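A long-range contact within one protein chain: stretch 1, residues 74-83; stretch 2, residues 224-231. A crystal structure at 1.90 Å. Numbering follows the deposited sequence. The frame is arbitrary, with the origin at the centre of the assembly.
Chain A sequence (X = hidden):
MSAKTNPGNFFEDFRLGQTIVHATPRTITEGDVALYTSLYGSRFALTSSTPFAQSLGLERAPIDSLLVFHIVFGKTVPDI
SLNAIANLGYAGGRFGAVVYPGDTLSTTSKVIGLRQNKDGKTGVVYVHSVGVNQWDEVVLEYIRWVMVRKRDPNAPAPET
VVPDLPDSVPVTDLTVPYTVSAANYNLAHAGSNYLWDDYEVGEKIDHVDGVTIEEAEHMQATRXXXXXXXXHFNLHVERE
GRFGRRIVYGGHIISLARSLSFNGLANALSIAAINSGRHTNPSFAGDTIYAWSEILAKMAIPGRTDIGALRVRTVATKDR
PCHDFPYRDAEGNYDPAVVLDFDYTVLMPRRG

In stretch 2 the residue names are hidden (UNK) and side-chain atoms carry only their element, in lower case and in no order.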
# COMPACT_ATOMS: atom_id res chain seq x y z
N GLY A 74 8.93 -13.45 9.35
CA GLY A 74 9.79 -12.29 9.08
C GLY A 74 10.70 -11.90 10.24
O GLY A 74 11.86 -11.59 10.04
N LYS A 75 10.16 -11.89 11.47
CA LYS A 75 10.95 -11.59 12.66
C LYS A 75 12.16 -12.49 12.84
O LYS A 75 13.17 -12.07 13.42
CB LYS A 75 10.11 -11.71 13.94
CG LYS A 75 8.79 -10.98 13.92
CD LYS A 75 9.03 -9.51 13.87
CE LYS A 75 8.29 -8.88 12.70
NZ LYS A 75 8.87 -7.52 12.76
N THR A 76 12.05 -13.73 12.37
CA THR A 76 13.11 -14.74 12.58
C THR A 76 14.20 -14.59 11.54
O THR A 76 15.33 -15.07 11.74
CB THR A 76 12.58 -16.20 12.52
OG1 THR A 76 12.36 -16.60 11.15
CG2 THR A 76 11.33 -16.36 13.34
N VAL A 77 13.87 -13.94 10.43
CA VAL A 77 14.82 -13.86 9.29
C VAL A 77 16.22 -13.28 9.63
O VAL A 77 17.24 -13.89 9.25
CB VAL A 77 14.17 -13.18 8.06
CG1 VAL A 77 15.21 -12.91 6.96
CG2 VAL A 77 13.04 -14.06 7.52
N PRO A 78 16.28 -12.13 10.33
CA PRO A 78 17.61 -11.57 10.66
C PRO A 78 18.55 -12.57 11.35
O PRO A 78 19.74 -12.61 11.04
CB PRO A 78 17.28 -10.39 11.60
CG PRO A 78 15.89 -10.00 11.21
CD PRO A 78 15.20 -11.31 10.94
N ASP A 79 18.01 -13.39 12.26
CA ASP A 79 18.81 -14.31 13.08
C ASP A 79 18.94 -15.73 12.55
O ASP A 79 19.88 -16.44 12.90
CB ASP A 79 18.24 -14.36 14.49
CG ASP A 79 18.13 -12.99 15.12
OD1 ASP A 79 19.14 -12.26 15.13
OD2 ASP A 79 17.05 -12.63 15.60
N ILE A 80 17.99 -16.16 11.72
CA ILE A 80 17.95 -17.55 11.27
C ILE A 80 18.36 -17.70 9.81
O ILE A 80 19.17 -18.56 9.49
CB ILE A 80 16.55 -18.18 11.51
CG1 ILE A 80 16.15 -18.06 12.98
CG2 ILE A 80 16.50 -19.64 11.01
CD1 ILE A 80 17.13 -18.66 13.97
N SER A 81 17.80 -16.88 8.92
CA SER A 81 17.93 -17.15 7.49
C SER A 81 18.59 -16.03 6.69
O SER A 81 18.65 -16.11 5.46
CB SER A 81 16.58 -17.56 6.86
OG SER A 81 15.55 -16.63 7.17
N LEU A 82 19.10 -15.01 7.38
CA LEU A 82 19.85 -13.96 6.69
C LEU A 82 20.94 -14.55 5.78
O LEU A 82 21.11 -14.11 4.65
CB LEU A 82 20.44 -12.95 7.69
CG LEU A 82 21.02 -11.68 7.05
CD1 LEU A 82 19.96 -10.90 6.28
CD2 LEU A 82 21.68 -10.79 8.10
N ASN A 83 21.64 -15.58 6.27
CA ASN A 83 22.71 -16.23 5.51
C ASN A 83 22.34 -17.61 4.94
O ASN A 83 23.21 -18.45 4.70
CB ASN A 83 23.96 -16.32 6.38
CG ASN A 83 24.37 -14.96 6.90
OD1 ASN A 83 24.70 -14.08 6.12
ND2 ASN A 83 24.30 -14.77 8.23
N UNK A 224 6.36 -5.27 4.55
CA UNK A 224 5.24 -5.30 5.51
C UNK A 224 5.56 -6.31 6.61
O UNK A 224 5.23 -6.10 7.79
c UNK A 224 2.30 -4.34 6.23
c UNK A 224 3.92 -5.64 4.80
c UNK A 224 1.48 -6.32 4.94
c UNK A 224 2.66 -5.72 5.69
N UNK A 225 6.21 -7.40 6.21
CA UNK A 225 6.60 -8.48 7.12
C UNK A 225 7.89 -8.14 7.89
O UNK A 225 8.29 -8.90 8.79
o UNK A 225 2.38 -11.01 2.98
c UNK A 225 5.58 -10.14 5.47
c UNK A 225 3.41 -10.72 3.80
c UNK A 225 4.25 -9.84 5.87
c UNK A 225 5.77 -10.75 4.24
c UNK A 225 4.70 -11.05 3.40
c UNK A 225 6.76 -9.82 6.36
c UNK A 225 3.17 -10.11 5.04
N UNK A 226 8.52 -7.01 7.54
CA UNK A 226 9.83 -6.62 8.11
C UNK A 226 10.83 -7.80 7.96
O UNK A 226 11.60 -8.15 8.85
c UNK A 226 9.65 -6.10 9.54
c UNK A 226 8.96 -4.72 9.57
o UNK A 226 7.74 -5.24 11.54
n UNK A 226 8.71 -3.20 11.47
c UNK A 226 8.41 -4.40 10.94
N UNK A 227 10.73 -8.43 6.79
CA UNK A 227 11.58 -9.55 6.39
C UNK A 227 12.71 -8.92 5.58
O UNK A 227 12.46 -8.20 4.62
o UNK A 227 12.74 -11.51 4.58
c UNK A 227 11.56 -11.66 4.88
c UNK A 227 10.73 -10.55 5.56
n UNK A 227 10.91 -12.80 4.63
N UNK A 228 13.95 -9.16 5.99
CA UNK A 228 15.08 -8.44 5.43
C UNK A 228 15.96 -9.22 4.47
O UNK A 228 17.01 -8.70 4.11
c UNK A 228 16.05 -7.97 6.52
o UNK A 228 16.56 -9.12 7.22
c UNK A 228 15.35 -7.04 7.53
N UNK A 229 15.58 -10.45 4.10
CA UNK A 229 16.46 -11.30 3.28
C UNK A 229 16.81 -10.55 2.01
O UNK A 229 15.95 -9.99 1.36
c UNK A 229 15.84 -12.67 2.97
N UNK A 230 18.09 -10.56 1.66
CA UNK A 230 18.67 -9.63 0.68
C UNK A 230 18.41 -10.02 -0.78
O UNK A 230 18.41 -9.14 -1.67
c UNK A 230 20.17 -9.45 0.97
c UNK A 230 20.44 -8.80 2.33
n UNK A 230 23.88 -9.29 4.96
n UNK A 230 22.89 -7.57 6.13
n UNK A 230 21.95 -8.28 4.15
c UNK A 230 21.81 -9.09 2.94
c UNK A 230 22.91 -8.39 5.07
N UNK A 231 18.18 -11.31 -1.03
CA UNK A 231 17.81 -11.77 -2.38
C UNK A 231 16.50 -11.14 -2.89
O UNK A 231 16.28 -11.10 -4.09
c UNK A 231 19.09 -13.97 -2.31
c UNK A 231 16.69 -13.90 -1.51
c UNK A 231 17.72 -13.33 -2.49
O HOH W 1 11.37 -8.22 11.56
O HOH W 2 20.19 -12.20 2.89
O HOH W 3 23.82 -12.17 3.39

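Position 224 carries four carbons and nothing else, forked at the second from the backbone, and it is out of reach of stretch 1. That is a leucine, Leu224, still helical.

Position 225 has one carbon leading to a six-carbon ring that bears a single oxygen. The ring leads away, and what matters here is the backbone, whose O lies 3.7 Å from Gly74 CA. This is a tyrosine, Tyr225. A beta carbon built on Gly74 would sit 2.3 Å from Tyr225 O, a clash, so the approach depends on the bare backbone of glycine.

At position 226 three carbons run in line, the third carrying two further atoms, an oxygen and a nitrogen. The oxygen is 2.8 Å from Lys75 NZ. This is a terminal amide on a long arm, Gln226, and the short distance is a hydrogen bond from Lys75 NZ to Gln226 OE1. The residue has positive phi and ends its helix in a Schellman motif. Water 1 adds a second link, its O accepting from Lys75 NZ at 2.9 Å and donating to Gln226 O at 2.7 Å.

Position 227 is one carbon shorter: two carbons, the second holding one oxygen and one nitrogen. Its CB packs 4.0 Å from Gly74 CA, and the oxygen at its end lies 3.7 Å from Val77 CG1. This is Asn227. Its OD1 also accepts a hydrogen bond from the N of position 229 at 3.1 Å, nearly straight at 169°, tying the chain locally as it passes the helix.

Position 228 branches at its first carbon into one oxygen and one carbon; the oxygen lies 4.0 Å from Val77 CG1, 4.1 Å from Pro78 CG and 4.0 Å from Leu82 CD1. This is Thr228.

Position 229 has a single carbon, its CB, which lies 4.0 Å from Val77 CG1, a small apolar contact. It is Ala229.

Position 230 extends three carbons, a nitrogen, then a carbon with two more nitrogens. The in-chain nitrogen lies 3.9 Å from Leu82 CD1, which covers one face of the planar end group. This is Arg230, and the O of water 2 bridges Leu82 O (2.8 Å) and Arg230 N (2.9 Å).

Position 231, three carbons forked at the first, makes no contact; it is Val231.

The contact works in zones. Glycine permits close backbone approach, the lysine's end returns to join a glutamine and a water, and Val77 packs against a loop braced by its own asparagine. Beyond the helix, Leu82 takes over, with water completing the backbone link.

Stretch 2, residues 224-231: LYQNTARV
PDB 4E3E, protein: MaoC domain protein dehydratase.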